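Local coordinates for erythrocyte membrane protein 1 (Plasmodium falciparum, PDB 6S8T) that probably binds the host receptor ICAM-1 through this DBLbeta domain, so that infected erythrocytes can adhere to host cells, at residues N69-K83 with H117-V131. Numbering follows the deposited sequence.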
loop_
_atom_site.group_PDB
_atom_site.type_symbol
_atom_site.label_atom_id
_atom_site.label_comp_id
_atom_site.label_asym_id
_atom_site.label_seq_id
_atom_site.Cartn_x
_atom_site.Cartn_y
_atom_site.Cartn_z
ATOM N N ASN A 69 17.024 -3.438 18.738
ATOM C CA ASN A 69 18.312 -4.058 18.458
ATOM C C ASN A 69 19.005 -3.433 17.252
ATOM O O ASN A 69 19.817 -4.090 16.592
ATOM C CB ASN A 69 18.152 -5.565 18.260
ATOM C CG ASN A 69 18.158 -6.329 19.572
ATOM O OD1 ASN A 69 18.837 -5.946 20.523
ATOM N ND2 ASN A 69 17.404 -7.422 19.627
ATOM N N ASP A 70 18.682 -2.177 16.944
ATOM C CA ASP A 70 19.447 -1.418 15.963
ATOM C C ASP A 70 20.892 -1.299 16.430
ATOM O O ASP A 70 21.160 -0.873 17.558
ATOM C CB ASP A 70 18.820 -0.033 15.772
ATOM C CG ASP A 70 19.378 0.719 14.567
ATOM O OD1 ASP A 70 20.572 0.563 14.238
ATOM O OD2 ASP A 70 18.610 1.482 13.947
ATOM N N SER A 71 21.825 -1.684 15.558
ATOM C CA SER A 71 23.244 -1.737 15.889
ATOM C C SER A 71 23.949 -0.400 15.700
ATOM O O SER A 71 25.134 -0.380 15.344
ATOM C CB SER A 71 23.935 -2.815 15.054
ATOM O OG SER A 71 23.944 -2.456 13.684
ATOM N N ARG A 72 23.262 0.715 15.931
ATOM C CA ARG A 72 23.843 2.038 15.763
ATOM C C ARG A 72 23.702 2.843 17.050
ATOM O O ARG A 72 22.929 2.495 17.947
ATOM C CB ARG A 72 23.192 2.785 14.591
ATOM C CG ARG A 72 23.482 2.161 13.236
ATOM C CD ARG A 72 22.675 2.821 12.133
ATOM N NE ARG A 72 21.237 2.689 12.351
ATOM C CZ ARG A 72 20.309 3.151 11.520
ATOM N NH1 ARG A 72 20.666 3.779 10.407
ATOM N NH2 ARG A 72 19.023 2.986 11.798
ATOM N N ASN A 73 24.464 3.933 17.121
ATOM C CA ASN A 73 24.524 4.754 18.321
ATOM C C ASN A 73 23.242 5.572 18.481
ATOM O O ASN A 73 22.287 5.457 17.706
ATOM C CB ASN A 73 25.750 5.665 18.276
ATOM C CG ASN A 73 27.055 4.890 18.298
ATOM O OD1 ASN A 73 27.671 4.720 19.350
ATOM N ND2 ASN A 73 27.481 4.414 17.133
ATOM N N GLY A 74 23.227 6.413 19.511
ATOM C CA GLY A 74 22.025 7.152 19.836
ATOM C C GLY A 74 21.683 8.185 18.780
ATOM O O GLY A 74 22.548 8.713 18.083
ATOM N N ASN A 75 20.384 8.449 18.649
ATOM C CA ASN A 75 19.868 9.478 17.752
ATOM C C ASN A 75 20.103 9.121 16.290
ATOM O O ASN A 75 19.686 9.858 15.392
ATOM C CB ASN A 75 20.482 10.846 18.084
ATOM C CG ASN A 75 19.963 11.406 19.388
ATOM O OD1 ASN A 75 19.004 10.880 19.952
ATOM N ND2 ASN A 75 20.578 12.484 19.868
ATOM N N ASN A 76 20.784 8.005 16.037
ATOM C CA ASN A 76 20.947 7.491 14.689
ATOM C C ASN A 76 20.261 6.152 14.466
ATOM O O ASN A 76 20.183 5.702 13.317
ATOM C CB ASN A 76 22.437 7.356 14.343
ATOM C CG ASN A 76 22.673 7.173 12.856
ATOM O OD1 ASN A 76 22.849 6.054 12.378
ATOM N ND2 ASN A 76 22.663 8.275 12.116
ATOM N N GLY A 77 19.740 5.518 15.513
ATOM C CA GLY A 77 19.101 4.228 15.371
ATOM C C GLY A 77 17.588 4.277 15.422
ATOM O O GLY A 77 16.946 3.284 15.773
ATOM N N GLY A 78 17.004 5.425 15.074
ATOM C CA GLY A 78 15.563 5.530 15.036
ATOM C C GLY A 78 14.965 4.857 13.815
ATOM O O GLY A 78 15.630 4.624 12.806
ATOM N N ALA A 79 13.674 4.535 13.917
ATOM C CA ALA A 79 13.000 3.876 12.804
ATOM C C ALA A 79 12.817 4.816 11.620
ATOM O O ALA A 79 12.869 4.372 10.467
ATOM C CB ALA A 79 11.652 3.316 13.256
ATOM N N CYS A 80 12.605 6.109 11.875
ATOM C CA CYS A 80 12.460 7.095 10.813
ATOM C C CYS A 80 13.777 7.774 10.456
ATOM O O CYS A 80 13.761 8.830 9.812
ATOM C CB CYS A 80 11.421 8.152 11.196
ATOM S SG CYS A 80 9.702 7.587 11.303
ATOM N N THR A 81 14.908 7.197 10.853
ATOM C CA THR A 81 16.199 7.838 10.625
ATOM C C THR A 81 16.487 7.943 9.133
ATOM O O THR A 81 16.537 6.932 8.424
ATOM C CB THR A 81 17.310 7.059 11.328
ATOM O OG1 THR A 81 17.142 7.161 12.747
ATOM C CG2 THR A 81 18.672 7.616 10.947
ATOM N N GLY A 82 16.660 9.173 8.661
ATOM C CA GLY A 82 17.018 9.417 7.275
ATOM C C GLY A 82 15.965 9.059 6.248
ATOM O O GLY A 82 16.308 8.578 5.162
ATOM N N LYS A 83 14.691 9.287 6.556
ATOM C CA LYS A 83 13.598 8.992 5.640
ATOM C C LYS A 83 12.926 10.283 5.192
ATOM O O LYS A 83 12.673 11.177 6.006
ATOM C CB LYS A 83 12.564 8.065 6.292
ATOM C CG LYS A 83 13.116 6.714 6.746
ATOM C CD LYS A 83 13.547 5.852 5.565
ATOM C CE LYS A 83 14.127 4.527 6.035
ATOM N NZ LYS A 83 14.618 3.689 4.905
ATOM N N HIS A 117 9.193 5.934 1.523
ATOM C CA HIS A 117 9.751 6.619 2.684
ATOM C C HIS A 117 9.243 6.038 4.001
ATOM O O HIS A 117 9.137 6.755 5.002
ATOM C CB HIS A 117 9.457 8.117 2.605
ATOM C CG HIS A 117 9.897 8.745 1.320
ATOM N ND1 HIS A 117 11.219 8.807 0.936
ATOM C CD2 HIS A 117 9.189 9.326 0.324
ATOM C CE1 HIS A 117 11.307 9.408 -0.237
ATOM N NE2 HIS A 117 10.090 9.736 -0.629
ATOM N N MET A 118 8.938 4.744 4.014
ATOM C CA MET A 118 8.469 4.071 5.216
ATOM C C MET A 118 9.582 3.996 6.261
ATOM O O MET A 118 10.762 3.857 5.934
ATOM C CB MET A 118 7.972 2.671 4.850
ATOM C CG MET A 118 7.048 2.014 5.851
ATOM S SD MET A 118 6.213 0.589 5.116
ATOM C CE MET A 118 5.607 -0.233 6.585
ATOM N N CYS A 119 9.193 4.090 7.539
ATOM C CA CYS A 119 10.155 4.140 8.647
ATOM C C CYS A 119 10.519 2.723 9.091
ATOM O O CYS A 119 10.013 2.195 10.083
ATOM C CB CYS A 119 9.594 4.948 9.814
ATOM S SG CYS A 119 9.304 6.709 9.502
ATOM N N THR A 120 11.445 2.109 8.353
ATOM C CA THR A 120 11.914 0.759 8.651
ATOM C C THR A 120 13.428 0.714 8.843
ATOM O O THR A 120 14.051 -0.334 8.661
ATOM C CB THR A 120 11.493 -0.213 7.552
ATOM O OG1 THR A 120 12.005 0.244 6.294
ATOM C CG2 THR A 120 9.980 -0.304 7.476
ATOM N N SER A 121 14.026 1.842 9.233
ATOM C CA SER A 121 15.480 1.929 9.311
ATOM C C SER A 121 16.046 1.046 10.419
ATOM O O SER A 121 17.149 0.508 10.274
ATOM C CB SER A 121 15.904 3.385 9.514
ATOM O OG SER A 121 17.312 3.511 9.527
ATOM N N ASN A 122 15.320 0.889 11.529
ATOM C CA ASN A 122 15.779 -0.016 12.577
ATOM C C ASN A 122 15.830 -1.451 12.072
ATOM O O ASN A 122 16.750 -2.206 12.412
ATOM C CB ASN A 122 14.876 0.092 13.809
ATOM C CG ASN A 122 13.439 -0.309 13.522
ATOM O OD1 ASN A 122 12.873 0.067 12.497
ATOM N ND2 ASN A 122 12.842 -1.077 14.430
ATOM N N LEU A 123 14.857 -1.846 11.249
ATOM C CA LEU A 123 14.850 -3.202 10.713
ATOM C C LEU A 123 15.940 -3.398 9.667
ATOM O O LEU A 123 16.460 -4.510 9.516
ATOM C CB LEU A 123 13.478 -3.521 10.118
ATOM C CG LEU A 123 12.298 -3.532 11.088
ATOM C CD1 LEU A 123 10.986 -3.691 10.326
ATOM C CD2 LEU A 123 12.458 -4.648 12.112
ATOM N N GLU A 124 16.300 -2.334 8.943
ATOM C CA GLU A 124 17.329 -2.438 7.917
ATOM C C GLU A 124 18.724 -2.603 8.505
ATOM O O GLU A 124 19.605 -3.145 7.830
ATOM C CB GLU A 124 17.289 -1.206 7.011
ATOM C CG GLU A 124 16.016 -1.069 6.181
ATOM C CD GLU A 124 15.819 0.338 5.631
ATOM O OE1 GLU A 124 14.728 0.913 5.836
ATOM O OE2 GLU A 124 16.758 0.873 5.003
ATOM N N ASN A 125 18.945 -2.155 9.740
ATOM C CA ASN A 125 20.257 -2.178 10.375
ATOM C C ASN A 125 20.246 -3.030 11.640
ATOM O O ASN A 125 20.795 -2.648 12.676
ATOM C CB ASN A 125 20.734 -0.761 10.686
ATOM C CG ASN A 125 20.854 0.099 9.443
ATOM O OD1 ASN A 125 21.843 0.022 8.715
ATOM N ND2 ASN A 125 19.846 0.927 9.197
ATOM N N LEU A 126 19.620 -4.202 11.569
ATOM C CA LEU A 126 19.586 -5.097 12.714
ATOM C C LEU A 126 20.942 -5.763 12.927
ATOM O O LEU A 126 21.701 -6.002 11.986
ATOM C CB LEU A 126 18.511 -6.171 12.529
ATOM C CG LEU A 126 17.044 -5.788 12.745
ATOM C CD1 LEU A 126 16.145 -6.987 12.498
ATOM C CD2 LEU A 126 16.829 -5.237 14.148
ATOM N N ASN A 127 21.241 -6.052 14.189
ATOM C CA ASN A 127 22.368 -6.904 14.561
ATOM C C ASN A 127 21.788 -8.282 14.855
ATOM O O ASN A 127 21.196 -8.503 15.916
ATOM C CB ASN A 127 23.119 -6.335 15.760
ATOM C CG ASN A 127 24.313 -7.185 16.156
ATOM O OD1 ASN A 127 24.185 -8.133 16.932
ATOM N ND2 ASN A 127 25.483 -6.846 15.625
ATOM N N VAL A 128 21.950 -9.208 13.905
ATOM C CA VAL A 128 21.308 -10.515 14.006
ATOM C C VAL A 128 21.805 -11.309 15.205
ATOM O O VAL A 128 21.122 -12.234 15.657
ATOM C CB VAL A 128 21.513 -11.315 12.703
ATOM C CG1 VAL A 128 20.869 -10.593 11.531
ATOM C CG2 VAL A 128 22.997 -11.548 12.449
ATOM N N SER A 129 22.984 -10.977 15.735
ATOM C CA SER A 129 23.459 -11.648 16.940
ATOM C C SER A 129 22.636 -11.234 18.154
ATOM O O SER A 129 22.221 -12.081 18.953
ATOM C CB SER A 129 24.941 -11.349 17.165
ATOM O OG SER A 129 25.735 -11.904 16.132
ATOM N N TRP A 130 22.382 -9.930 18.304
ATOM C CA TRP A 130 21.616 -9.453 19.452
ATOM C C TRP A 130 20.192 -9.991 19.439
ATOM O O TRP A 130 19.573 -10.141 20.500
ATOM C CB TRP A 130 21.606 -7.924 19.480
ATOM C CG TRP A 130 22.916 -7.304 19.889
ATOM C CD1 TRP A 130 24.020 -7.951 20.367
ATOM C CD2 TRP A 130 23.252 -5.911 19.853
ATOM N NE1 TRP A 130 25.021 -7.048 20.632
ATOM C CE2 TRP A 130 24.575 -5.789 20.324
ATOM C CE3 TRP A 130 22.565 -4.756 19.467
ATOM C CZ2 TRP A 130 25.222 -4.558 20.419
ATOM C CZ3 TRP A 130 23.209 -3.535 19.565
ATOM C CH2 TRP A 130 24.523 -3.447 20.036
ATOM N N VAL A 131 19.659 -10.295 18.257
ATOM C CA VAL A 131 18.292 -10.795 18.166
ATOM C C VAL A 131 18.213 -12.275 18.538
ATOM O O VAL A 131 17.228 -12.711 19.144
ATOM C CB VAL A 131 17.736 -10.537 16.755
ATOM C CG1 VAL A 131 16.288 -10.993 16.650
ATOM C CG2 VAL A 131 17.859 -9.064 16.399
HETATM O O HOH W 1 11.746 3.261 3.622
#
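Arg72 reaches across to the short helix 121-124, where its NH2 donates to Ser121 OG at 2.9 Å, with the hydroxyl near the guanidinium plane. The same Arg72 guanidinium holds Asp70 side-on: NE goes to OD1 and NH2 to OD2 (2.7 Å), each on a syn lone pair. The chain bends at chi3 (-61°), which brings the guanidinium edge back to the Asp70 carboxylate. Asn125 lays its amide over one face of the guanidinium, the planes 28° apart; ND2 sits 3.2 Å from Arg72 CZ and spends a hydrogen on Ser121 O, not on the arginine.

At one end, a single antiparallel bridge pairs Asp70 with Leu126. Ser71 N points almost straight at Asn125 O (3.2 Å, N-H...O 175°), while Asn127 N gives a weak bond to Asn69 O. The Asn69 amide rests against Trp130 CB and Val131 CG2, its OD1 accepting from Lys49 N. Towards the other end, Ser121 N meets Ala79 O on a lone pair at 3.0 Å, next to the Cys80-Cys119 disulfide.

Lys83, bent at chi2, runs past Met118 O; its NZ bridges to Glu124 OE1 at 2.9 Å and shares a water with that carbonyl. Glu124 OE1 also accepts from Thr120 OG1. Asn122 ND2 is taken by Asp144 of helix 137-163. Covalent, ionic and backbone links thus pin an irregular loop along this edge of the helical Duffy-binding-like domain. Arg72 with Asp70 and Lys83 with Glu124 pair their charges inside the contact, which probably keeps both acids ionised, whereas Asn122 OD1, buried against Ala79 CB, is an acceptor left without a partner.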